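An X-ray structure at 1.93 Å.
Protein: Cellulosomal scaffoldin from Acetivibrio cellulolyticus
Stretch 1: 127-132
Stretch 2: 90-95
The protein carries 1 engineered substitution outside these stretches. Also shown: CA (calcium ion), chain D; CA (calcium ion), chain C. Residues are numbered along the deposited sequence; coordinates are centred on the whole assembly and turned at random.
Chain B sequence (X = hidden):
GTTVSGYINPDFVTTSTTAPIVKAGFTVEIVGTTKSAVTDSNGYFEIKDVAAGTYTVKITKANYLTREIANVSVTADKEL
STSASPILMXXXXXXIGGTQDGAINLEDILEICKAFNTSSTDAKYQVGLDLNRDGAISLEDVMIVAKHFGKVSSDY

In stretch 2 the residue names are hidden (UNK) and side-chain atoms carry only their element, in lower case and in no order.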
# COMPACT_ATOMS: atom_id res chain seq x y z
N VAL B 127 15.02 -1.52 -1.55
CA VAL B 127 14.32 -2.81 -1.53
C VAL B 127 13.63 -3.10 -0.19
O VAL B 127 12.56 -3.69 -0.15
CB VAL B 127 15.26 -3.98 -1.95
CG1 VAL B 127 16.31 -4.25 -0.89
CG2 VAL B 127 14.45 -5.23 -2.25
N GLY B 128 14.24 -2.66 0.91
CA GLY B 128 13.65 -2.81 2.24
C GLY B 128 12.30 -2.16 2.45
O GLY B 128 11.50 -2.63 3.26
N LEU B 129 12.05 -1.06 1.74
CA LEU B 129 10.78 -0.34 1.85
C LEU B 129 9.70 -0.97 0.97
O LEU B 129 8.50 -0.74 1.18
CB LEU B 129 10.98 1.14 1.48
CG LEU B 129 12.11 1.88 2.22
CD1 LEU B 129 12.16 3.33 1.77
CD2 LEU B 129 11.95 1.81 3.73
N ASP B 130 10.14 -1.75 -0.01
CA ASP B 130 9.25 -2.55 -0.86
C ASP B 130 8.87 -3.82 -0.09
O ASP B 130 9.45 -4.88 -0.31
CB ASP B 130 9.95 -2.87 -2.19
CG ASP B 130 9.10 -3.70 -3.14
OD1 ASP B 130 7.93 -3.99 -2.81
OD2 ASP B 130 9.61 -4.06 -4.23
N LEU B 131 7.88 -3.69 0.79
CA LEU B 131 7.50 -4.76 1.71
C LEU B 131 7.03 -6.03 1.01
O LEU B 131 7.44 -7.12 1.40
CB LEU B 131 6.41 -4.28 2.69
CG LEU B 131 6.81 -3.16 3.65
CD1 LEU B 131 5.69 -2.84 4.63
CD2 LEU B 131 8.08 -3.53 4.41
N ASN B 132 6.19 -5.91 -0.01
CA ASN B 132 5.72 -7.10 -0.74
C ASN B 132 6.64 -7.56 -1.89
O ASN B 132 6.30 -8.49 -2.61
CB ASN B 132 4.27 -6.92 -1.24
CG ASN B 132 4.11 -5.83 -2.29
OD1 ASN B 132 5.07 -5.17 -2.71
ND2 ASN B 132 2.87 -5.60 -2.69
N UNK B 90 3.84 -9.98 10.74
CA UNK B 90 3.36 -8.67 10.26
C UNK B 90 4.50 -7.75 9.82
O UNK B 90 5.33 -7.33 10.65
c UNK B 90 0.75 -7.56 14.10
c UNK B 90 2.53 -7.96 11.34
c UNK B 90 -0.13 -7.62 15.17
c UNK B 90 1.39 -8.78 11.89
c UNK B 90 0.67 -8.54 13.10
c UNK B 90 0.83 -9.90 11.33
c UNK B 90 -0.31 -9.54 13.21
c UNK B 90 -1.20 -9.60 14.28
c UNK B 90 -1.09 -8.63 15.25
n UNK B 90 -0.19 -10.36 12.12
N UNK B 91 4.54 -7.45 8.53
CA UNK B 91 5.53 -6.52 7.98
C UNK B 91 5.23 -5.09 8.43
O UNK B 91 4.09 -4.73 8.67
c UNK B 91 5.52 -6.58 6.46
N UNK B 92 6.28 -4.28 8.52
CA UNK B 92 6.11 -2.84 8.75
C UNK B 92 6.55 -2.29 10.09
O UNK B 92 6.21 -1.15 10.38
N UNK B 93 7.25 -3.07 10.91
CA UNK B 93 8.09 -2.48 11.97
C UNK B 93 9.48 -2.28 11.38
O UNK B 93 10.32 -3.19 11.39
c UNK B 93 8.96 -2.69 14.34
o UNK B 93 9.12 -1.46 14.28
c UNK B 93 8.15 -3.35 13.24
o UNK B 93 9.45 -3.39 15.27
N UNK B 94 9.71 -1.06 10.89
CA UNK B 94 10.85 -0.75 10.03
C UNK B 94 12.10 -0.40 10.82
O UNK B 94 12.02 0.20 11.89
s UNK B 94 9.17 -1.18 7.29
c UNK B 94 10.49 0.43 9.12
c UNK B 94 9.19 0.28 8.35
c UNK B 94 10.37 -0.69 6.07
N UNK B 95 13.26 -0.75 10.27
CA UNK B 95 14.54 -0.31 10.81
C UNK B 95 14.75 1.19 10.55
O UNK B 95 14.97 1.61 9.42
c UNK B 95 15.69 -1.12 10.23
CA CA D . 5.77 -3.03 -3.19
CA CA C . 8.22 0.69 14.30
O HOH W 1 10.61 1.15 14.06
O HOH W 2 8.10 3.03 14.75
O HOH W 3 3.67 -2.31 -4.23

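Position 90 carries one carbon leading into fused five- and six-membered rings that hold eight carbons and one nitrogen. Such a bicycle with a single ring nitrogen is an indole, so the residue is tryptophan, W90. For all its size it adds nothing to this contact: its nearest side-chain atom, CB of W90, is 9.0 Å from CD1 of L131, and its backbone merely leads the chain into the positions that do touch.

Position 91 has a single side-chain carbon, the CB, directed toward stretch 1. It lies 4.2 Å from CD1 of L131, an apolar approach. One carbon and nothing beyond it means alanine, A91. Its CA is 6.8 Å from the CA of L131, a spacing that a methyl group and the leucine's branched end span between them.

Position 92 has no side-chain atoms at all, and its CA sits 4.1 Å from L131 CD1. This is glycine, G92. The backbone gives a reason of its own: at phi 111° and psi 10°, a CB would be jammed against the carbonyl O of A91. It would also stand 4.1 Å from L131 CD1, which is no clash, so the demand for glycine comes from the local turn of the chain. The leucine methyl simply rests by the bare CA.

Position 93 shows two carbons, the second carrying two oxygens: a short carboxylate, hence aspartate, D93. It faces a different task from its neighbours. OD1 of D93 binds the chain C calcium at 2.3 Å, and CB of D93 stays 8.8 Å from CD2 of L131.

Position 94 bears an unbranched chain of two carbons, a sulfur and a last carbon. The terminal carbon lies 3.8 Å from CD2 of L129 and 3.6 Å from the backbone O of G128, while the sulfur is 3.9 Å from CD2 of L131. A thioether in a linear chain is methionine, M94. All three chi angles are m, and CE of M94 also lies 4.0 Å from CD2 of L131. Its backbone O accepts a hydrogen bond of 2.8 Å from the O of water 1, itself a ligand of the chain C calcium.

Position 95 again has one side-chain carbon, and that carbon, the CB, is 8.1 Å from CD2 of L129. It is alanine, A95, exposed and beyond the contact.

The contact works by apolar packing, with no hydrogen bond across it and 194 Å² buried in all. L131, rotamer mt, is the hub: CD1 comes closest to A91 and G92, and CD2 to M94, though CD2 of L131 also lies 4.5 Å from CB of A91. L129 has its CA-to-CB bond sideways, yet its end reaches the methionine methyl. Polar side chains are employed elsewhere: D130 points away, and its OD1 binds the chain D calcium at 2.4 Å, joined by OD1 of N132 at 2.3 Å. The design rule is a separation of roles: D93, D130 and N132 bind the calcium ions, while L129, L131, A91, G92 and M94 make the contact, with the backbone O of G128 against the methionine methyl.

Stretch 2 (90-95) WAGDMA
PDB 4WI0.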